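Local coordinates for GTN Reductase (Agrobacterium tumefaciens, PDB 4JIQ), which binds FMN and probably acts as an NAD(P)H-dependent reductase of the Old Yellow Enzyme family, with nitroglycerin as a likely substrate, at residues 20-25 and 324-329; 96-101 and 175-180; 183-188 and 209-214. All coordinates share one frame; numbering follows the deposited sequence.

Interaction 1. Residues 20-25 and 324-329. With FMN (flavin mononucleotide), chain B; 1L5 ([(1E)-1-nitroprop-1-en-2-yl]benzene), chain C.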
loop_
_atom_site.group_PDB
_atom_site.type_symbol
_atom_site.label_atom_id
_atom_site.label_comp_id
_atom_site.label_asym_id
_atom_site.label_seq_id
_atom_site.Cartn_x
_atom_site.Cartn_y
_atom_site.Cartn_z
ATOM N N VAL A 20 -8.505 -5.702 -9.127
ATOM C CA VAL A 20 -7.241 -5.064 -8.786
ATOM C C VAL A 20 -6.307 -6.013 -8.040
ATOM O O VAL A 20 -6.740 -6.781 -7.180
ATOM C CB VAL A 20 -7.469 -3.810 -7.923
ATOM C CG1 VAL A 20 -6.190 -2.991 -7.818
ATOM C CG2 VAL A 20 -8.592 -2.969 -8.502
ATOM N N MET A 21 -5.024 -5.959 -8.380
ATOM C CA MET A 21 -4.022 -6.718 -7.649
ATOM C C MET A 21 -3.554 -5.899 -6.458
ATOM O O MET A 21 -2.955 -4.834 -6.621
ATOM C CB MET A 21 -2.839 -7.065 -8.552
ATOM C CG MET A 21 -1.726 -7.826 -7.851
ATOM S SD MET A 21 -0.416 -8.341 -8.981
ATOM C CE MET A 21 0.683 -9.191 -7.850
ATOM N N ALA A 22 -3.845 -6.393 -5.259
ATOM C CA ALA A 22 -3.439 -5.717 -4.038
ATOM C C ALA A 22 -1.915 -5.684 -3.938
ATOM O O ALA A 22 -1.235 -6.523 -4.532
ATOM C CB ALA A 22 -4.046 -6.417 -2.831
ATOM N N PRO A 23 -1.370 -4.698 -3.208
ATOM C CA PRO A 23 0.080 -4.654 -2.990
ATOM C C PRO A 23 0.537 -5.818 -2.114
ATOM O O PRO A 23 -0.061 -6.072 -1.067
ATOM C CB PRO A 23 0.288 -3.319 -2.265
ATOM C CG PRO A 23 -1.038 -2.991 -1.670
ATOM C CD PRO A 23 -2.055 -3.536 -2.619
ATOM N N LEU A 24 1.581 -6.517 -2.552
ATOM C CA LEU A 24 2.062 -7.711 -1.864
ATOM C C LEU A 24 3.582 -7.762 -1.820
ATOM O O LEU A 24 4.226 -8.062 -2.823
ATOM C CB LEU A 24 1.548 -8.966 -2.569
ATOM C CG LEU A 24 0.036 -9.139 -2.675
ATOM C CD1 LEU A 24 -0.312 -9.863 -3.961
ATOM C CD2 LEU A 24 -0.484 -9.900 -1.467
ATOM N N THR A 25 4.151 -7.479 -0.654
ATOM C CA THR A 25 5.588 -7.603 -0.444
ATOM C C THR A 25 6.016 -9.064 -0.546
ATOM O O THR A 25 5.445 -9.925 0.120
ATOM C CB THR A 25 5.994 -7.053 0.935
ATOM O OG1 THR A 25 5.900 -5.624 0.923
ATOM C CG2 THR A 25 7.420 -7.459 1.280
ATOM N N ALA A 324 -14.389 -1.022 -7.178
ATOM C CA ALA A 324 -13.531 -2.130 -7.591
ATOM C C ALA A 324 -13.126 -2.992 -6.396
ATOM O O ALA A 324 -13.311 -2.594 -5.244
ATOM C CB ALA A 324 -12.296 -1.605 -8.313
ATOM N N VAL A 325 -12.576 -4.172 -6.676
ATOM C CA VAL A 325 -12.153 -5.099 -5.627
ATOM C C VAL A 325 -10.694 -5.517 -5.805
ATOM O O VAL A 325 -10.266 -5.851 -6.910
ATOM C CB VAL A 325 -13.036 -6.366 -5.593
ATOM C CG1 VAL A 325 -12.543 -7.330 -4.529
ATOM C CG2 VAL A 325 -14.494 -6.002 -5.345
ATOM N N ALA A 326 -9.932 -5.498 -4.716
ATOM C CA ALA A 326 -8.528 -5.885 -4.762
ATOM C C ALA A 326 -8.274 -7.207 -4.045
ATOM O O ALA A 326 -8.638 -7.377 -2.881
ATOM C CB ALA A 326 -7.647 -4.785 -4.185
ATOM N N PHE A 327 -7.643 -8.137 -4.754
ATOM C CA PHE A 327 -7.313 -9.446 -4.211
ATOM C C PHE A 327 -5.811 -9.537 -3.968
ATOM O O PHE A 327 -5.012 -9.130 -4.814
ATOM C CB PHE A 327 -7.744 -10.546 -5.184
ATOM C CG PHE A 327 -9.187 -10.464 -5.599
ATOM C CD1 PHE A 327 -9.564 -9.721 -6.708
ATOM C CD2 PHE A 327 -10.166 -11.140 -4.888
ATOM C CE1 PHE A 327 -10.889 -9.646 -7.093
ATOM C CE2 PHE A 327 -11.492 -11.070 -5.269
ATOM C CZ PHE A 327 -11.854 -10.322 -6.374
ATOM N N GLY A 328 -5.431 -10.069 -2.812
ATOM C CA GLY A 328 -4.028 -10.220 -2.469
ATOM C C GLY A 328 -3.523 -11.640 -2.662
ATOM O O GLY A 328 -2.811 -11.925 -3.623
ATOM N N LYS A 329 -3.899 -12.531 -1.748
ATOM C CA LYS A 329 -3.436 -13.917 -1.780
ATOM C C LYS A 329 -3.890 -14.677 -3.024
ATOM O O LYS A 329 -3.215 -15.607 -3.462
ATOM C CB LYS A 329 -3.870 -14.661 -0.514
ATOM C CG LYS A 329 -3.095 -14.258 0.729
ATOM C CD LYS A 329 -3.436 -15.151 1.912
ATOM C CE LYS A 329 -4.139 -14.366 3.003
ATOM N NZ LYS A 329 -5.393 -13.738 2.506
HETATM N N1 FMN B . -0.532 -4.617 2.067
HETATM C C2 FMN B . 0.038 -3.418 1.680
HETATM O O2 FMN B . -0.602 -2.368 1.761
HETATM N N3 FMN B . 1.330 -3.389 1.200
HETATM C C4 FMN B . 2.064 -4.554 1.104
HETATM O O4 FMN B . 3.217 -4.506 0.668
HETATM C C4A FMN B . 1.501 -5.762 1.512
HETATM N N5 FMN B . 2.202 -6.946 1.434
HETATM C C5A FMN B . 1.598 -8.162 1.693
HETATM C C6 FMN B . 2.298 -9.350 1.485
HETATM C C7 FMN B . 1.684 -10.570 1.740
HETATM C C7M FMN B . 2.439 -11.844 1.501
HETATM C C8 FMN B . 0.370 -10.610 2.200
HETATM C C8M FMN B . -0.292 -11.930 2.476
HETATM C C9 FMN B . -0.327 -9.421 2.415
HETATM C C9A FMN B . 0.281 -8.189 2.151
HETATM N N10 FMN B . -0.399 -6.988 2.324
HETATM C C10 FMN B . 0.198 -5.788 1.983
HETATM C "C1'" FMN B . -1.884 -6.962 2.504
HETATM C "C2'" FMN B . -2.615 -7.278 1.207
HETATM O "O2'" FMN B . -2.376 -6.264 0.259
HETATM C "C3'" FMN B . -4.114 -7.378 1.440
HETATM O "O3'" FMN B . -4.538 -6.328 2.272
HETATM C "C4'" FMN B . -4.557 -8.703 2.062
HETATM O "O4'" FMN B . -3.830 -9.059 3.218
HETATM C "C5'" FMN B . -4.466 -9.820 1.026
HETATM O "O5'" FMN B . -5.431 -10.782 1.367
HETATM P P FMN B . -6.857 -10.712 0.642
HETATM O O1P FMN B . -6.746 -11.202 -0.778
HETATM O O2P FMN B . -7.350 -9.287 0.653
HETATM O O3P FMN B . -7.798 -11.603 1.407
HETATM C C1 1L5 C . 3.869 -5.688 4.679
HETATM C C2 1L5 C . 4.699 -6.807 5.248
HETATM C C3 1L5 C . 4.106 -7.749 6.085
HETATM C C4 1L5 C . 4.846 -8.800 6.628
HETATM C C5 1L5 C . 6.191 -8.926 6.327
HETATM C C6 1L5 C . 6.779 -7.992 5.482
HETATM C C7 1L5 C . 6.041 -6.942 4.939
HETATM C C8 1L5 C . 2.689 -5.435 5.249
HETATM O O1 1L5 C . 0.698 -4.888 4.764
HETATM N N 1L5 C . 1.863 -4.556 4.865
HETATM O O 1L5 C . 2.175 -3.221 4.573
HETATM C C 1L5 C . 4.332 -4.855 3.523
#
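V20 and A326 sit across from each other in a parallel bridge, CA atoms 4.3 Å apart, and three backbone hydrogen bonds join the strands: V20 N to V325 O, F327 N to V20 O, and A22 N to F327 O. In the last the donor lies above the carbonyl plane, 49° out of it. V20 has CG1 anti to the backbone N (chi1 -168°), which puts CG2 beside the N and against A324 CB at 4.0 Å. A22 CB rests on A326 CB at 4.2 Å. Further on, L24 lays both methyls on G328, CD1 at 3.3 Å from G328 O and CD2 beside G328 CA. Beyond the paired strands both segments turn to FMN. P23 O accepts a hydrogen bond from ribityl O2', while T25 grips the flavin edge twice, T25 N to N5 (2.9 Å, N-H...N angle 166°) and OG1 to O4. On the other segment G328 N meets phosphate O1P at 2.7 Å, and K329 curls round so that NZ reaches O5'. Joining first strand to eighth, the pair closes a TIM barrel, with FMN bound at the C-terminal ends of its strands.

Interaction 2. Residues 96-101 and 175-180. With FMN (flavin mononucleotide), chain B; 1L5 ([(1E)-1-nitroprop-1-en-2-yl]benzene), chain C.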
loop_
_atom_site.group_PDB
_atom_site.type_symbol
_atom_site.label_atom_id
_atom_site.label_comp_id
_atom_site.label_asym_id
_atom_site.label_seq_id
_atom_site.Cartn_x
_atom_site.Cartn_y
_atom_site.Cartn_z
ATOM N N ALA A 96 2.696 2.526 -8.385
ATOM C CA ALA A 96 3.688 2.230 -7.362
ATOM C C ALA A 96 3.157 2.587 -5.980
ATOM O O ALA A 96 2.618 3.672 -5.779
ATOM C CB ALA A 96 4.978 2.985 -7.642
ATOM N N GLN A 97 3.304 1.674 -5.027
ATOM C CA GLN A 97 2.931 1.981 -3.656
ATOM C C GLN A 97 4.139 2.550 -2.924
ATOM O O GLN A 97 4.982 1.804 -2.428
ATOM C CB GLN A 97 2.391 0.748 -2.926
ATOM C CG GLN A 97 1.519 1.094 -1.725
ATOM C CD GLN A 97 1.321 -0.070 -0.771
ATOM O OE1 GLN A 97 2.223 -0.882 -0.569
ATOM N NE2 GLN A 97 0.137 -0.152 -0.174
ATOM N N ILE A 98 4.231 3.876 -2.875
ATOM C CA ILE A 98 5.347 4.528 -2.202
ATOM C C ILE A 98 5.207 4.379 -0.692
ATOM O O ILE A 98 4.126 4.558 -0.133
ATOM C CB ILE A 98 5.488 6.005 -2.611
ATOM C CG1 ILE A 98 4.179 6.758 -2.387
ATOM C CG2 ILE A 98 5.901 6.105 -4.069
ATOM C CD1 ILE A 98 4.254 8.218 -2.769
ATOM N N TRP A 99 6.317 4.059 -0.037
ATOM C CA TRP A 99 6.273 3.519 1.314
ATOM C C TRP A 99 7.230 4.219 2.276
ATOM O O TRP A 99 8.322 4.636 1.892
ATOM C CB TRP A 99 6.624 2.035 1.241
ATOM C CG TRP A 99 6.235 1.218 2.428
ATOM C CD1 TRP A 99 5.430 1.593 3.463
ATOM C CD2 TRP A 99 6.637 -0.127 2.696
ATOM N NE1 TRP A 99 5.305 0.560 4.359
ATOM C CE2 TRP A 99 6.038 -0.507 3.911
ATOM C CE3 TRP A 99 7.448 -1.047 2.024
ATOM C CZ2 TRP A 99 6.224 -1.769 4.471
ATOM C CZ3 TRP A 99 7.631 -2.296 2.579
ATOM C CH2 TRP A 99 7.023 -2.647 3.790
ATOM N N HIS A 100 6.800 4.351 3.526
ATOM C CA HIS A 100 7.694 4.687 4.627
ATOM C C HIS A 100 7.230 3.927 5.863
ATOM O O HIS A 100 6.104 4.116 6.329
ATOM C CB HIS A 100 7.712 6.192 4.902
ATOM C CG HIS A 100 8.891 6.640 5.710
ATOM N ND1 HIS A 100 9.179 6.130 6.958
ATOM C CD2 HIS A 100 9.860 7.553 5.446
ATOM C CE1 HIS A 100 10.271 6.707 7.429
ATOM N NE2 HIS A 100 10.702 7.575 6.530
ATOM N N VAL A 101 8.099 3.067 6.385
ATOM C CA VAL A 101 7.739 2.176 7.492
ATOM C C VAL A 101 7.624 2.870 8.854
ATOM O O VAL A 101 6.854 2.440 9.709
ATOM C CB VAL A 101 8.715 0.981 7.598
ATOM C CG1 VAL A 101 8.682 0.164 6.316
ATOM C CG2 VAL A 101 10.137 1.460 7.896
ATOM N N VAL A 175 0.881 6.695 -8.486
ATOM C CA VAL A 175 1.367 6.167 -7.216
ATOM C C VAL A 175 0.227 5.904 -6.243
ATOM O O VAL A 175 -0.840 6.513 -6.332
ATOM C CB VAL A 175 2.374 7.116 -6.529
ATOM C CG1 VAL A 175 3.553 7.398 -7.439
ATOM C CG2 VAL A 175 1.690 8.409 -6.113
ATOM N N GLU A 176 0.459 4.988 -5.314
ATOM C CA GLU A 176 -0.470 4.778 -4.219
ATOM C C GLU A 176 0.238 5.078 -2.905
ATOM O O GLU A 176 1.147 4.354 -2.505
ATOM C CB GLU A 176 -1.001 3.348 -4.217
ATOM C CG GLU A 176 -2.141 3.130 -3.238
ATOM C CD GLU A 176 -2.432 1.664 -2.997
ATOM O OE1 GLU A 176 -3.524 1.195 -3.384
ATOM O OE2 GLU A 176 -1.567 0.979 -2.414
ATOM N N ILE A 177 -0.168 6.155 -2.244
ATOM C CA ILE A 177 0.426 6.522 -0.966
ATOM C C ILE A 177 0.076 5.481 0.089
ATOM O O ILE A 177 -1.098 5.220 0.343
ATOM C CB ILE A 177 -0.051 7.911 -0.502
ATOM C CG1 ILE A 177 0.419 8.989 -1.482
ATOM C CG2 ILE A 177 0.464 8.208 0.896
ATOM C CD1 ILE A 177 -0.289 10.315 -1.316
ATOM N N HIS A 178 1.095 4.879 0.692
ATOM C CA HIS A 178 0.873 3.869 1.721
ATOM C C HIS A 178 0.612 4.525 3.075
ATOM O O HIS A 178 1.532 5.027 3.720
ATOM C CB HIS A 178 2.066 2.913 1.806
ATOM C CG HIS A 178 1.785 1.657 2.568
ATOM N ND1 HIS A 178 2.628 0.566 2.545
ATOM C CD2 HIS A 178 0.753 1.315 3.377
ATOM C CE1 HIS A 178 2.130 -0.390 3.306
ATOM N NE2 HIS A 178 0.993 0.037 3.823
ATOM N N ALA A 179 -0.649 4.528 3.495
ATOM C CA ALA A 179 -1.028 5.132 4.768
ATOM C C ALA A 179 -1.763 4.122 5.649
ATOM O O ALA A 179 -2.632 4.487 6.439
ATOM C CB ALA A 179 -1.884 6.365 4.539
ATOM N N ALA A 180 -1.391 2.852 5.512
ATOM C CA ALA A 180 -2.099 1.768 6.169
ATOM C C ALA A 180 -1.173 0.856 6.976
ATOM O O ALA A 180 0.044 1.034 6.986
ATOM C CB ALA A 180 -2.875 0.961 5.139
HETATM N N1 FMN B . -0.532 -4.617 2.067
HETATM C C2 FMN B . 0.038 -3.418 1.680
HETATM O O2 FMN B . -0.602 -2.368 1.761
HETATM N N3 FMN B . 1.330 -3.389 1.200
HETATM C C4 FMN B . 2.064 -4.554 1.104
HETATM O O4 FMN B . 3.217 -4.506 0.668
HETATM C C4A FMN B . 1.501 -5.762 1.512
HETATM N N5 FMN B . 2.202 -6.946 1.434
HETATM C C5A FMN B . 1.598 -8.162 1.693
HETATM C C6 FMN B . 2.298 -9.350 1.485
HETATM C C7 FMN B . 1.684 -10.570 1.740
HETATM C C7M FMN B . 2.439 -11.844 1.501
HETATM C C8 FMN B . 0.370 -10.610 2.200
HETATM C C8M FMN B . -0.292 -11.930 2.476
HETATM C C9 FMN B . -0.327 -9.421 2.415
HETATM C C9A FMN B . 0.281 -8.189 2.151
HETATM N N10 FMN B . -0.399 -6.988 2.324
HETATM C C10 FMN B . 0.198 -5.788 1.983
HETATM C "C1'" FMN B . -1.884 -6.962 2.504
HETATM C "C2'" FMN B . -2.615 -7.278 1.207
HETATM O "O2'" FMN B . -2.376 -6.264 0.259
HETATM C "C3'" FMN B . -4.114 -7.378 1.440
HETATM O "O3'" FMN B . -4.538 -6.328 2.272
HETATM C "C4'" FMN B . -4.557 -8.703 2.062
HETATM O "O4'" FMN B . -3.830 -9.059 3.218
HETATM C "C5'" FMN B . -4.466 -9.820 1.026
HETATM O "O5'" FMN B . -5.431 -10.782 1.367
HETATM P P FMN B . -6.857 -10.712 0.642
HETATM O O1P FMN B . -6.746 -11.202 -0.778
HETATM O O2P FMN B . -7.350 -9.287 0.653
HETATM O O3P FMN B . -7.798 -11.603 1.407
HETATM C C1 1L5 C . 3.869 -5.688 4.679
HETATM C C2 1L5 C . 4.699 -6.807 5.248
HETATM C C3 1L5 C . 4.106 -7.749 6.085
HETATM C C4 1L5 C . 4.846 -8.800 6.628
HETATM C C5 1L5 C . 6.191 -8.926 6.327
HETATM C C6 1L5 C . 6.779 -7.992 5.482
HETATM C C7 1L5 C . 6.041 -6.942 4.939
HETATM C C8 1L5 C . 2.689 -5.435 5.249
HETATM O O1 1L5 C . 0.698 -4.888 4.764
HETATM N N 1L5 C . 1.863 -4.556 4.865
HETATM O O 1L5 C . 2.175 -3.221 4.573
HETATM C C 1L5 C . 4.332 -4.855 3.523
HETATM O O HOH W 1 4.071 5.794 2.789
HETATM O O HOH W 2 3.276 5.077 6.088
#
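Q97 and H178 stack at the pyrimidine edge of the flavin, on neighbouring parallel strands 94-99 and 174-178 of the TIM barrel. The Q97 amide lies over one face of the H178 imidazole, planes 14° apart, with NE2 above the ring centre. Both ends of that amide hold the pyrimidine edge of FMN: NE2 donates almost straight to O2 (3.0 Å, 175°), and OE1 accepts a hydrogen bond from N3. The pairing fixes which end of the amide is nitrogen. An extended chain with CG anti to the backbone N carries it there. H178 also forms an offset stack with the five-membered ring of W99, centroids 4.3 Å apart and planes at 24°, its ND1 over the indole face. The ligand adds to this shell: its nitro oxygen O lies at the H178 edge in the ring plane, 3.1 Å from CE1, and W99 CH2 approaches its methyl C. Behind Q97, E176 runs alongside and OE2 takes a weak bond from NE2, while E176 OE1 is held by H265 and R230 packs nearby. The strands themselves are joined by E176 N to A96 O and by H178 N to I98 O. On the opposite side of the sheet from Q97, I98 packs toward V175 and toward helix 209-222. I98 CD1 meets I177 CG1 at 4.1 Å.

Interaction 3. Residues 183-188 and 209-214. With 1L5 ([(1E)-1-nitroprop-1-en-2-yl]benzene), chain C.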
loop_
_atom_site.group_PDB
_atom_site.type_symbol
_atom_site.label_atom_id
_atom_site.label_comp_id
_atom_site.label_asym_id
_atom_site.label_seq_id
_atom_site.Cartn_x
_atom_site.Cartn_y
_atom_site.Cartn_z
ATOM N N TYR A 183 2.079 1.950 9.653
ATOM C CA TYR A 183 3.365 2.514 9.266
ATOM C C TYR A 183 3.416 4.014 9.528
ATOM O O TYR A 183 2.559 4.530 10.245
ATOM C CB TYR A 183 3.701 2.146 7.818
ATOM C CG TYR A 183 3.956 0.667 7.655
ATOM C CD1 TYR A 183 5.077 0.075 8.224
ATOM C CD2 TYR A 183 3.071 -0.143 6.956
ATOM C CE1 TYR A 183 5.320 -1.277 8.092
ATOM C CE2 TYR A 183 3.307 -1.505 6.820
ATOM C CZ TYR A 183 4.433 -2.063 7.390
ATOM O OH TYR A 183 4.678 -3.412 7.259
ATOM N N LEU A 184 4.404 4.700 8.950
ATOM C CA LEU A 184 4.706 6.090 9.316
ATOM C C LEU A 184 3.497 7.031 9.389
ATOM O O LEU A 184 3.280 7.688 10.406
ATOM C CB LEU A 184 5.775 6.696 8.405
ATOM C CG LEU A 184 6.156 8.131 8.784
ATOM C CD1 LEU A 184 6.764 8.179 10.183
ATOM C CD2 LEU A 184 7.095 8.750 7.766
ATOM N N ILE A 185 2.706 7.081 8.323
ATOM C CA ILE A 185 1.511 7.922 8.308
ATOM C C ILE A 185 0.485 7.468 9.349
ATOM O O ILE A 185 -0.110 8.294 10.044
ATOM C CB ILE A 185 0.864 7.971 6.909
ATOM C CG1 ILE A 185 1.875 8.481 5.879
ATOM C CG2 ILE A 185 -0.375 8.853 6.919
ATOM C CD1 ILE A 185 1.363 8.479 4.460
ATOM N N GLU A 186 0.295 6.157 9.467
ATOM C CA GLU A 186 -0.600 5.610 10.484
ATOM C C GLU A 186 -0.124 5.953 11.887
ATOM O O GLU A 186 -0.930 6.154 12.795
ATOM C CB GLU A 186 -0.728 4.094 10.343
ATOM C CG GLU A 186 -1.740 3.651 9.310
ATOM C CD GLU A 186 -2.782 2.705 9.880
ATOM O OE1 GLU A 186 -3.926 2.712 9.377
ATOM O OE2 GLU A 186 -2.459 1.952 10.825
ATOM N N GLN A 187 1.192 6.020 12.054
ATOM C CA GLN A 187 1.785 6.330 13.349
ATOM C C GLN A 187 1.433 7.744 13.805
ATOM O O GLN A 187 1.299 8.000 15.000
ATOM C CB GLN A 187 3.301 6.128 13.309
ATOM C CG GLN A 187 3.718 4.668 13.200
ATOM C CD GLN A 187 5.156 4.504 12.759
ATOM O OE1 GLN A 187 5.994 5.369 13.003
ATOM N NE2 GLN A 187 5.450 3.390 12.096
ATOM N N PHE A 188 1.279 8.654 12.844
ATOM C CA PHE A 188 0.832 10.014 13.130
ATOM C C PHE A 188 -0.663 10.052 13.412
ATOM O O PHE A 188 -1.120 10.782 14.292
ATOM C CB PHE A 188 1.153 10.953 11.961
ATOM C CG PHE A 188 2.519 11.570 12.034
ATOM C CD1 PHE A 188 2.741 12.697 12.806
ATOM C CD2 PHE A 188 3.580 11.028 11.328
ATOM C CE1 PHE A 188 3.997 13.270 12.878
ATOM C CE2 PHE A 188 4.840 11.594 11.399
ATOM C CZ PHE A 188 5.047 12.716 12.174
ATOM N N ARG A 209 -2.773 15.948 9.984
ATOM C CA ARG A 209 -2.010 16.950 9.242
ATOM C C ARG A 209 -0.907 16.360 8.366
ATOM O O ARG A 209 -0.715 16.796 7.229
ATOM C CB ARG A 209 -1.415 17.987 10.198
ATOM C CG ARG A 209 -0.725 19.150 9.502
ATOM C CD ARG A 209 -0.094 20.104 10.509
ATOM N NE ARG A 209 -1.010 20.430 11.598
ATOM C CZ ARG A 209 -1.895 21.421 11.564
ATOM N NH1 ARG A 209 -1.990 22.195 10.491
ATOM N NH2 ARG A 209 -2.688 21.639 12.604
ATOM N N PHE A 210 -0.184 15.375 8.892
ATOM C CA PHE A 210 0.928 14.786 8.154
ATOM C C PHE A 210 0.461 14.067 6.896
ATOM O O PHE A 210 1.073 14.204 5.838
ATOM C CB PHE A 210 1.735 13.828 9.029
ATOM C CG PHE A 210 2.908 13.211 8.320
ATOM C CD1 PHE A 210 3.968 13.999 7.898
ATOM C CD2 PHE A 210 2.951 11.850 8.072
ATOM C CE1 PHE A 210 5.049 13.441 7.243
ATOM C CE2 PHE A 210 4.033 11.284 7.418
ATOM C CZ PHE A 210 5.082 12.083 7.003
ATOM N N LEU A 211 -0.619 13.300 7.021
ATOM C CA LEU A 211 -1.196 12.579 5.891
ATOM C C LEU A 211 -1.543 13.538 4.754
ATOM O O LEU A 211 -1.210 13.289 3.594
ATOM C CB LEU A 211 -2.444 11.810 6.341
ATOM C CG LEU A 211 -3.162 10.873 5.361
ATOM C CD1 LEU A 211 -3.894 9.791 6.128
ATOM C CD2 LEU A 211 -4.145 11.624 4.469
ATOM N N LEU A 212 -2.214 14.632 5.097
ATOM C CA LEU A 212 -2.646 15.612 4.106
ATOM C C LEU A 212 -1.466 16.367 3.496
ATOM O O LEU A 212 -1.502 16.747 2.327
ATOM C CB LEU A 212 -3.652 16.585 4.721
ATOM C CG LEU A 212 -4.959 15.952 5.205
ATOM C CD1 LEU A 212 -5.829 16.987 5.901
ATOM C CD2 LEU A 212 -5.705 15.308 4.045
ATOM N N GLU A 213 -0.420 16.581 4.285
ATOM C CA GLU A 213 0.783 17.223 3.769
ATOM C C GLU A 213 1.505 16.321 2.772
ATOM O O GLU A 213 2.050 16.796 1.778
ATOM C CB GLU A 213 1.718 17.639 4.908
ATOM C CG GLU A 213 1.276 18.914 5.609
ATOM C CD GLU A 213 2.214 19.334 6.724
ATOM O OE1 GLU A 213 3.150 18.569 7.037
ATOM O OE2 GLU A 213 2.013 20.431 7.288
ATOM N N VAL A 214 1.495 15.019 3.041
ATOM C CA VAL A 214 2.093 14.042 2.138
ATOM C C VAL A 214 1.314 13.982 0.833
ATOM O O VAL A 214 1.899 14.000 -0.249
ATOM C CB VAL A 214 2.145 12.637 2.771
ATOM C CG1 VAL A 214 2.615 11.608 1.754
ATOM C CG2 VAL A 214 3.060 12.638 3.982
HETATM C C1 1L5 C . 3.869 -5.688 4.679
HETATM C C2 1L5 C . 4.699 -6.807 5.248
HETATM C C3 1L5 C . 4.106 -7.749 6.085
HETATM C C4 1L5 C . 4.846 -8.800 6.628
HETATM C C5 1L5 C . 6.191 -8.926 6.327
HETATM C C6 1L5 C . 6.779 -7.992 5.482
HETATM C C7 1L5 C . 6.041 -6.942 4.939
HETATM C C8 1L5 C . 2.689 -5.435 5.249
HETATM O O1 1L5 C . 0.698 -4.888 4.764
HETATM N N 1L5 C . 1.863 -4.556 4.865
HETATM O O 1L5 C . 2.175 -3.221 4.573
HETATM C C 1L5 C . 4.332 -4.855 3.523
#
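F188 and F210 form the centre of a helix-helix contact in the outer layer of the TIM barrel, where the short helix 184-189, which follows strand 174-178, meets the start of helix 209-222. The segments 184-188 and 209-214 run in roughly opposed directions, their axes 142° apart and approaching to 9.0 Å. No hydrogen bond crosses between them, so apolar side chains make the whole junction. The two phenyl rings form an offset stack, centroids 4.5 Å apart and planes tilted by 29°. Its nearest carbons are F188 CD2 and F210 CD2, and the overlap lies toward the rims. F210 CB also sits over the F188 face, 19° off the ring normal, in a CH-pi contact. The F210 side chain leaves its helix with CG anti to the backbone N, which carries the ring across to the shorter helix. V214 CG2, one turn later in the same helix, backs the face of F210 turned away from F188, so this ring is held between a phenyl and a methyl.

Two aliphatic chains of 184-188 cross the F210 chain at about a right angle. L184 CD2 touches F210 CZ at 4.0 Å, and I185 CG1 meets F210 CE2 at 3.9 Å. I185 divides its branches: CG1 and CD1 go to F210 and V214, while CG2 turns to L211. Towards the barrel, I177 of strand 174-178 packs against both I185 and V214; towards the neighbouring helices, F210 touches I153 of helix 150-169 and L211 touches V252 of helix 245-257. Y183, at the N-cap position of the short helix, faces the pocket instead: the ligand's nitro group lies at its ring edge, with CE2 3.0 Å from nitro oxygen O.

In the fold
Interactions 1 and 2 belong to the same closed sheet and hold one FMN from different strands: residues 20-25 and 324-329 serve the N5-O4 edge, the ribityl chain and the phosphate, while Q97 of interaction 2 binds the pyrimidine end, with H178 close by. Their centres are 14 Å apart, yet they touch at P23 CG and Q97 NE2, 3.4 Å. Interaction 3 lies one layer farther out, its centre 11 Å from that of interaction 2 and 22 Å from that of interaction 1. A probable hydrogen bond from L184 N to H100 O, 3.2 Å, links it to interaction 2. The nitroalkene is touched by T25, W99, H178 and, at the N-cap of helix 184-189, Y183.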